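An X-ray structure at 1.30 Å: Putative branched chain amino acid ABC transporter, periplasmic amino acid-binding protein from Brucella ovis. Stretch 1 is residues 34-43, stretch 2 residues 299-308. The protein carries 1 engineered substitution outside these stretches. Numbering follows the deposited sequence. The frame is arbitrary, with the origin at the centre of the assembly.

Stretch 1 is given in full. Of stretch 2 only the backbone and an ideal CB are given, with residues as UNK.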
# COMPACT_ATOMS: atom_id res chain seq x y z
N ALA A 34 -7.07 3.58 -9.38
CA ALA A 34 -7.37 2.21 -8.95
C ALA A 34 -8.78 2.10 -8.37
O ALA A 34 -9.50 1.13 -8.64
CB ALA A 34 -6.34 1.75 -7.92
N VAL A 35 -9.18 3.10 -7.60
CA VAL A 35 -10.52 3.13 -7.02
C VAL A 35 -11.58 3.27 -8.12
O VAL A 35 -12.59 2.55 -8.13
CB VAL A 35 -10.63 4.25 -5.96
CG1 VAL A 35 -12.08 4.44 -5.50
CG2 VAL A 35 -9.73 3.92 -4.77
N LEU A 36 -11.37 4.18 -9.07
CA LEU A 36 -12.32 4.33 -10.16
C LEU A 36 -12.35 3.07 -11.02
O LEU A 36 -13.39 2.66 -11.50
CB LEU A 36 -12.00 5.56 -11.02
CG LEU A 36 -12.23 6.88 -10.29
CD1 LEU A 36 -11.97 8.06 -11.22
CD2 LEU A 36 -13.62 6.96 -9.71
N TYR A 37 -11.19 2.43 -11.19
CA TYR A 37 -11.16 1.18 -11.95
C TYR A 37 -12.04 0.11 -11.30
O TYR A 37 -12.91 -0.47 -11.94
CB TYR A 37 -9.72 0.67 -12.11
CG TYR A 37 -9.61 -0.71 -12.74
CD1 TYR A 37 -9.49 -0.86 -14.12
CD2 TYR A 37 -9.59 -1.85 -11.95
CE1 TYR A 37 -9.38 -2.12 -14.69
CE2 TYR A 37 -9.47 -3.11 -12.51
CZ TYR A 37 -9.37 -3.24 -13.88
OH TYR A 37 -9.26 -4.50 -14.43
N GLN A 38 -11.81 -0.17 -10.02
CA GLN A 38 -12.49 -1.31 -9.41
C GLN A 38 -13.93 -1.02 -8.99
O GLN A 38 -14.81 -1.86 -9.17
CB GLN A 38 -11.68 -1.92 -8.27
CG GLN A 38 -12.23 -3.27 -7.83
CD GLN A 38 -12.27 -4.29 -8.97
OE1 GLN A 38 -11.37 -4.36 -9.80
NE2 GLN A 38 -13.32 -5.10 -9.00
N LEU A 39 -14.18 0.17 -8.44
CA LEU A 39 -15.57 0.55 -8.21
C LEU A 39 -16.30 0.67 -9.55
O LEU A 39 -17.50 0.42 -9.64
CB LEU A 39 -15.69 1.85 -7.42
CG LEU A 39 -15.17 1.81 -5.98
CD1 LEU A 39 -15.50 3.11 -5.29
CD2 LEU A 39 -15.75 0.64 -5.21
N GLY A 40 -15.56 1.02 -10.61
CA GLY A 40 -16.14 1.02 -11.94
C GLY A 40 -16.60 -0.37 -12.35
O GLY A 40 -17.67 -0.51 -12.94
N LYS A 41 -15.82 -1.40 -12.03
CA LYS A 41 -16.25 -2.77 -12.33
C LYS A 41 -17.51 -3.13 -11.55
O LYS A 41 -18.42 -3.76 -12.09
CB LYS A 41 -15.15 -3.80 -12.01
CG LYS A 41 -13.85 -3.61 -12.77
CD LYS A 41 -14.01 -3.77 -14.27
CE LYS A 41 -12.64 -3.68 -14.96
NZ LYS A 41 -12.72 -3.74 -16.45
N ILE A 42 -17.56 -2.75 -10.28
CA ILE A 42 -18.75 -3.03 -9.48
C ILE A 42 -19.95 -2.31 -10.07
O ILE A 42 -21.03 -2.88 -10.20
CB ILE A 42 -18.57 -2.68 -7.99
CG1 ILE A 42 -17.38 -3.46 -7.40
CG2 ILE A 42 -19.85 -3.00 -7.22
CD1 ILE A 42 -17.06 -3.09 -5.96
N ASN A 43 -19.78 -1.05 -10.46
CA ASN A 43 -20.87 -0.30 -11.06
C ASN A 43 -21.32 -0.86 -12.42
O ASN A 43 -22.52 -0.87 -12.71
CB ASN A 43 -20.55 1.20 -11.12
CG ASN A 43 -20.88 1.88 -9.82
OD1 ASN A 43 -21.75 1.41 -9.08
ND2 ASN A 43 -20.21 2.99 -9.52
N UNK A 299 -4.95 -1.53 -3.92
CA UNK A 299 -6.22 -0.83 -3.96
C UNK A 299 -7.25 -1.61 -4.77
O UNK A 299 -8.39 -1.80 -4.34
CB UNK A 299 -6.04 0.57 -4.55
N UNK A 300 -6.84 -2.11 -5.93
CA UNK A 300 -7.74 -2.91 -6.75
C UNK A 300 -8.13 -4.22 -6.06
O UNK A 300 -9.31 -4.57 -5.97
CB UNK A 300 -7.09 -3.21 -8.10
N UNK A 301 -7.13 -4.95 -5.57
CA UNK A 301 -7.40 -6.27 -4.99
C UNK A 301 -8.23 -6.13 -3.71
O UNK A 301 -9.13 -6.93 -3.44
CB UNK A 301 -6.09 -7.01 -4.70
N UNK A 302 -7.95 -5.09 -2.94
CA UNK A 302 -8.73 -4.82 -1.75
C UNK A 302 -10.17 -4.55 -2.09
O UNK A 302 -11.09 -5.05 -1.43
CB UNK A 302 -8.14 -3.64 -0.98
N UNK A 303 -10.39 -3.75 -3.14
CA UNK A 303 -11.75 -3.45 -3.55
C UNK A 303 -12.43 -4.65 -4.20
O UNK A 303 -13.65 -4.76 -4.18
CB UNK A 303 -11.75 -2.26 -4.51
N UNK A 304 -11.65 -5.59 -4.75
CA UNK A 304 -12.21 -6.87 -5.19
C UNK A 304 -12.71 -7.68 -4.00
O UNK A 304 -13.79 -8.28 -4.07
CB UNK A 304 -11.17 -7.67 -5.97
N UNK A 305 -11.95 -7.71 -2.91
CA UNK A 305 -12.43 -8.39 -1.72
C UNK A 305 -13.67 -7.70 -1.16
O UNK A 305 -14.63 -8.36 -0.78
CB UNK A 305 -11.33 -8.45 -0.66
N UNK A 306 -13.64 -6.37 -1.12
CA UNK A 306 -14.80 -5.59 -0.71
C UNK A 306 -16.02 -5.91 -1.56
O UNK A 306 -17.12 -6.10 -1.04
CB UNK A 306 -14.49 -4.09 -0.79
N UNK A 307 -15.84 -5.98 -2.88
CA UNK A 307 -16.94 -6.31 -3.77
C UNK A 307 -17.50 -7.69 -3.50
O UNK A 307 -18.71 -7.92 -3.59
CB UNK A 307 -16.49 -6.21 -5.23
N UNK A 308 -16.63 -8.63 -3.16
CA UNK A 308 -17.06 -9.97 -2.81
C UNK A 308 -17.90 -9.94 -1.52
O UNK A 308 -18.94 -10.59 -1.44
CB UNK A 308 -15.85 -10.89 -2.65

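The two stretches are helical throughout and run in roughly the same direction, their axes inclined by 27° and 8.8 Å apart at closest approach. Every position of the second stretch has helical backbone angles, so phi and psi alone single out no residue type.

Position 299 points its CA-to-CB bond toward the first helix, and the ideal CB already lies 3.6 Å from Ala 34 CB. With Val 35 CG2 also near, the site offers an apolar surface at short range and suits a small side chain such as alanine or serine. The residue is Ala 299, whose CB packs against Ala 34 CB at 3.6 Å.

At position 300 the bond runs sideways, with Tyr 37 CD2, Gln 38 OE1 and the carbonyl of Ala 34 each between 4.7 and 5.0 Å from the ideal CB. A medium apolar side chain, valine, isoleucine or leucine, could fill this space, and a polar one could address OE1. Val 300 is found, in the t rotamer. Its CG2 lies 3.9 Å from Ala 34 CB and 4.0 Å from Tyr 37 CD2, while CG1 approaches Gln 38 OE1 to 3.5 Å, a contact without hydrogen-bonding capacity on the valine side.

Position 301 points away and 302 sideways, neither with an atom of the first stretch near its ideal CB; this contact constrains neither choice. They are Phe 301 and Gly 302.

Position 303 points toward the first helix. Its ideal CB sits a tight 3.5 Å from Gln 38 CG, and beyond it Val 35 and Leu 39 offer aliphatic surface, favouring leucine, isoleucine or methionine. Leu 303 (m, t) has the largest contact area of its stretch. Its CB meets Gln 38 CG at 3.6 Å; CD1 reaches Val 35 CG2 at 4.0 Å and CD2 reaches Leu 39 CD2 at 4.2 Å, so the end of the side chain packs against two residues one helical turn apart, with CD1 near both. A water accepts from Gln 38 NE2 (2.7 Å) and donates to Leu 303 O (2.9 Å), linking side chain to backbone.

The bond at 304 runs sideways, 4.5 Å from Gln 38 NE2 at the ideal CB. The amide of Gln 38 offers both donor and acceptor, so a long polar side chain, glutamine, glutamate, lysine or arginine, would suit. Gln 304 extends so that its NE2 donates to Gln 38 OE1 at 3.4 Å, a weak hydrogen bond despite its nearly straight 164° angle.

Position 305 is out of reach and is Leu 305. Position 306 points toward the first stretch but meets nothing close, leaving room for a large side chain; Phe 306 comes no closer than 4.6 Å, from its CD2 to Ile 42 CD1.

At 307 an ideal CB would lie only 3.3 Å from Ile 42 CD1, so glycine fits best, though alanine might be tolerated with adjustment. Gly 307 lets Ile 42 CD1 approach its CA to 3.9 Å. Position 308, out of reach, is Glu 308.

Stretch 2, residues 299-308: AVFGLQLFGE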
# COMPACT_ATOMS: atom_id res chain seq x y z
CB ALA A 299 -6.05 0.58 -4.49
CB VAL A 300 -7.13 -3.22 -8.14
CG1 VAL A 300 -8.01 -4.23 -8.89
CG2 VAL A 300 -6.93 -1.93 -8.94
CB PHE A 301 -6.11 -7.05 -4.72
CG PHE A 301 -5.24 -7.29 -5.95
CD1 PHE A 301 -5.74 -7.17 -7.23
CD2 PHE A 301 -3.90 -7.62 -5.79
CE1 PHE A 301 -4.93 -7.38 -8.34
CE2 PHE A 301 -3.08 -7.85 -6.90
CZ PHE A 301 -3.60 -7.71 -8.17
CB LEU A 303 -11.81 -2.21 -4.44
CG LEU A 303 -11.50 -0.90 -3.71
CD1 LEU A 303 -11.37 0.25 -4.71
CD2 LEU A 303 -12.58 -0.58 -2.69
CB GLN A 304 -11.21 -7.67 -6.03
CG GLN A 304 -10.95 -7.03 -7.38
CD GLN A 304 -10.06 -7.87 -8.28
OE1 GLN A 304 -9.58 -8.93 -7.89
NE2 GLN A 304 -9.84 -7.39 -9.50
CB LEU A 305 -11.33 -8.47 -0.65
CG LEU A 305 -11.74 -9.28 0.59
CD1 LEU A 305 -11.99 -10.74 0.22
CD2 LEU A 305 -10.69 -9.19 1.67
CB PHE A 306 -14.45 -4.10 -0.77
CG PHE A 306 -15.60 -3.19 -0.48
CD1 PHE A 306 -16.19 -3.15 0.78
CD2 PHE A 306 -16.11 -2.37 -1.47
CE1 PHE A 306 -17.26 -2.32 1.04
CE2 PHE A 306 -17.17 -1.52 -1.21
CZ PHE A 306 -17.74 -1.50 0.04
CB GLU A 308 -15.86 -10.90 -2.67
CG GLU A 308 -16.17 -12.27 -2.08
CD GLU A 308 -16.97 -13.16 -3.00
OE1 GLU A 308 -17.13 -12.83 -4.19
OE2 GLU A 308 -17.46 -14.21 -2.51
O HOH W 1 -14.79 -5.32 -6.74
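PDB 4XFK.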